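Local coordinates for lipolytic protein G-D-S-L family (Chitinophaga pinensis, PDB 4Q7Q), which probably hydrolyses ester bonds, as a GDSL-type lipase or acylhydrolase of the SGNH hydrolase superfamily, although its function has not been established, at residues N188-F192 and A228-T233. Sequence-based numbering, arbitrary orientation.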
ATOM      1  N   ASN A 188     -14.729  -2.802   5.917  1.00 24.04           N
ATOM      2  CA  ASN A 188     -14.073  -4.044   6.305  1.00 23.67           C
ATOM      3  C   ASN A 188     -12.632  -3.874   6.741  1.00 22.44           C
ATOM      4  O   ASN A 188     -11.942  -4.857   6.970  1.00 21.84           O
ATOM      5  CB  ASN A 188     -14.157  -5.073   5.177  1.00 26.75           C
ATOM      6  CG  ASN A 188     -15.506  -5.740   5.110  1.00 31.38           C
ATOM      7  OD1 ASN A 188     -16.123  -6.002   6.138  1.00 33.80           O
ATOM      8  ND2 ASN A 188     -15.977  -6.009   3.901  1.00 33.78           N
HETATM    9  N   MSE A 189     -12.166  -2.635   6.852  1.00 21.08           N
HETATM   10  CA  MSE A 189     -10.788  -2.408   7.277  1.00 20.39           C
HETATM   11  C   MSE A 189     -10.564  -2.811   8.733  1.00 20.20           C
HETATM   12  O   MSE A 189      -9.616  -3.531   9.039  1.00 20.36           O
HETATM   13  CB  MSE A 189     -10.384  -0.954   7.042  1.00 21.69           C
HETATM   14  CG  MSE A 189     -10.379  -0.577   5.575  1.00 23.66           C
HETATM   15 SE   MSE A 189      -8.992  -1.543   4.613  0.78 27.22          SE
HETATM   16  CE  MSE A 189      -9.755  -1.524   2.810  1.00 25.66           C
ATOM     17  N   VAL A 190     -11.441  -2.351   9.625  1.00 21.76           N
ATOM     18  CA  VAL A 190     -11.357  -2.699  11.045  1.00 22.91           C
ATOM     19  C   VAL A 190     -12.757  -2.958  11.589  1.00 22.98           C
ATOM     20  O   VAL A 190     -13.726  -2.407  11.075  1.00 26.40           O
ATOM     21  CB  VAL A 190     -10.690  -1.575  11.882  1.00 24.14           C
ATOM     22  CG1 VAL A 190      -9.218  -1.414  11.514  1.00 23.44           C
ATOM     23  CG2 VAL A 190     -11.453  -0.251  11.718  1.00 26.40           C
ATOM     24  N   LYS A 191     -12.870  -3.810  12.608  1.00 22.33           N
ATOM     25  CA  LYS A 191     -14.180  -4.137  13.182  1.00 22.30           C
ATOM     26  C   LYS A 191     -14.761  -2.987  14.007  1.00 21.87           C
ATOM     27  O   LYS A 191     -15.975  -2.771  14.023  1.00 23.49           O
ATOM     28  CB  LYS A 191     -14.093  -5.390  14.065  1.00 24.33           C
ATOM     29  CG  LYS A 191     -13.631  -6.652  13.355  1.00 27.43           C
ATOM     30  CD  LYS A 191     -14.667  -7.144  12.369  1.00 29.53           C
ATOM     31  CE  LYS A 191     -14.278  -8.499  11.792  1.00 31.26           C
ATOM     32  NZ  LYS A 191     -14.290  -9.570  12.826  1.00 33.35           N
ATOM     33  N   PHE A 192     -13.891  -2.271  14.708  1.00 20.80           N
ATOM     34  CA  PHE A 192     -14.317  -1.160  15.554  1.00 19.38           C
ATOM     35  C   PHE A 192     -13.103  -0.375  16.001  1.00 18.15           C
ATOM     36  O   PHE A 192     -11.966  -0.826  15.841  1.00 19.49           O
ATOM     37  CB  PHE A 192     -15.087  -1.653  16.790  1.00 21.64           C
ATOM     38  CG  PHE A 192     -14.287  -2.565  17.686  1.00 22.93           C
ATOM     39  CD1 PHE A 192     -14.316  -3.941  17.500  1.00 22.98           C
ATOM     40  CD2 PHE A 192     -13.496  -2.045  18.704  1.00 24.58           C
ATOM     41  CE1 PHE A 192     -13.581  -4.782  18.318  1.00 24.32           C
ATOM     42  CE2 PHE A 192     -12.756  -2.881  19.523  1.00 25.37           C
ATOM     43  CZ  PHE A 192     -12.801  -4.254  19.325  1.00 25.52           C
ATOM     44  N   ALA A 228      -9.247  -7.879  18.640  1.00 28.26           N
ATOM     45  CA  ALA A 228     -10.604  -8.149  18.169  1.00 26.96           C
ATOM     46  C   ALA A 228     -11.041  -7.212  17.040  1.00 26.59           C
ATOM     47  O   ALA A 228     -12.032  -7.477  16.359  1.00 29.31           O
ATOM     48  CB  ALA A 228     -11.587  -8.072  19.327  1.00 26.74           C
ATOM     49  N   ALA A 229     -10.310  -6.119  16.846  1.00 24.87           N
ATOM     50  CA  ALA A 229     -10.676  -5.128  15.834  1.00 23.28           C
ATOM     51  C   ALA A 229     -10.142  -5.466  14.442  1.00 22.46           C
ATOM     52  O   ALA A 229     -10.542  -4.851  13.460  1.00 22.70           O
ATOM     53  CB  ALA A 229     -10.213  -3.732  16.259  1.00 25.30           C
ATOM     54  N   VAL A 230      -9.246  -6.444  14.363  1.00 22.41           N
ATOM     55  CA  VAL A 230      -8.602  -6.782  13.095  1.00 23.12           C
ATOM     56  C   VAL A 230      -9.620  -7.279  12.068  1.00 21.01           C
ATOM     57  O   VAL A 230     -10.455  -8.118  12.365  1.00 22.81           O
ATOM     58  CB  VAL A 230      -7.497  -7.841  13.289  1.00 24.06           C
ATOM     59  CG1 VAL A 230      -6.908  -8.265  11.953  1.00 24.46           C
ATOM     60  CG2 VAL A 230      -6.405  -7.300  14.202  1.00 25.75           C
ATOM     61  N   ASN A 231      -9.569  -6.738  10.858  1.00 19.54           N
ATOM     62  CA  ASN A 231     -10.349  -7.306   9.765  1.00 18.58           C
ATOM     63  C   ASN A 231      -9.465  -7.412   8.518  1.00 18.79           C
ATOM     64  O   ASN A 231      -8.666  -8.340   8.418  1.00 20.64           O
ATOM     65  CB  ASN A 231     -11.632  -6.513   9.517  1.00 19.98           C
ATOM     66  CG  ASN A 231     -12.627  -7.271   8.654  1.00 22.40           C
ATOM     67  OD1 ASN A 231     -12.265  -8.206   7.946  1.00 24.30           O
ATOM     68  ND2 ASN A 231     -13.893  -6.872   8.718  1.00 24.10           N
ATOM     69  N   LEU A 232      -9.589  -6.482   7.576  1.00 17.86           N
ATOM     70  CA  LEU A 232      -8.674  -6.463   6.436  1.00 16.99           C
ATOM     71  C   LEU A 232      -7.329  -5.843   6.791  1.00 16.69           C
ATOM     72  O   LEU A 232      -6.338  -6.073   6.094  1.00 16.98           O
ATOM     73  CB  LEU A 232      -9.276  -5.708   5.254  1.00 18.12           C
ATOM     74  CG  LEU A 232     -10.460  -6.354   4.548  1.00 21.07           C
ATOM     75  CD1 LEU A 232     -10.940  -5.416   3.457  1.00 22.56           C
ATOM     76  CD2 LEU A 232     -10.047  -7.703   3.976  1.00 22.16           C
ATOM     77  N   THR A 233      -7.325  -5.020   7.840  1.00 17.17           N
ATOM     78  CA  THR A 233      -6.116  -4.405   8.382  1.00 17.05           C
ATOM     79  C   THR A 233      -6.057  -4.648   9.884  1.00 17.31           C
ATOM     80  O   THR A 233      -7.062  -5.025  10.499  1.00 18.46           O
ATOM     81  CB  THR A 233      -6.081  -2.871   8.171  1.00 16.48           C
ATOM     82  OG1 THR A 233      -7.075  -2.234   8.996  1.00 16.95           O
ATOM     83  CG2 THR A 233      -6.280  -2.514   6.700  1.00 17.46           C
TER
HETATM   84  O   HOH W   1     -15.225  -4.515   9.558  1.00 26.46           O
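Three backbone hydrogen bonds join the loops 188-192 and 228-233, which run antiparallel: L232 N to N188 O, T233 N to M189 O, and K191 N to A229 O. The bond from K191 N to A229 O is short, 2.7 Å, and nearly straight, 172° at the hydrogen. M189 O is gripped twice by T233. T233 N lies in the carbonyl plane on a lone pair, while T233 OG1 donates to M189 O from above that plane, 2.9 Å away. The hydroxyl is placed there by chi1 of 69°, which sets OG1 between the backbone N and the carbonyl carbon. The same torsion sends the methyl CG2 of T233 to the selenium of selenomethionine M189, SE to CG2 3.6 Å. T233 OG1 in turn accepts a bond from G236 N. With an alanine in place of T233, M189 O would probably keep only its backbone bond from this residue, G236 N would lose its hydroxyl acceptor, and the selenium its methyl neighbour. N231 ND2 donates to a water O at 2.8 Å, and that water donates to V190 O. The bent chain of K191 passes across the N231 amide, with K191 CE 3.5 Å from N231 ND2. At the far end, A229 CB sits over the face of the F192 ring, 4.0 Å from its centroid, in a CH-pi contact. A228 CB meets the ring edge in plane. L232 CD1 packs on N188 CB, and the L232 side chain also touches K242 and I246 of helix 241-257. T233 touches residues of a possible S14-D235-H238 triad. The paired bonds on M189 O join the loop before strand 193-196 to T233, beside what may be the active site.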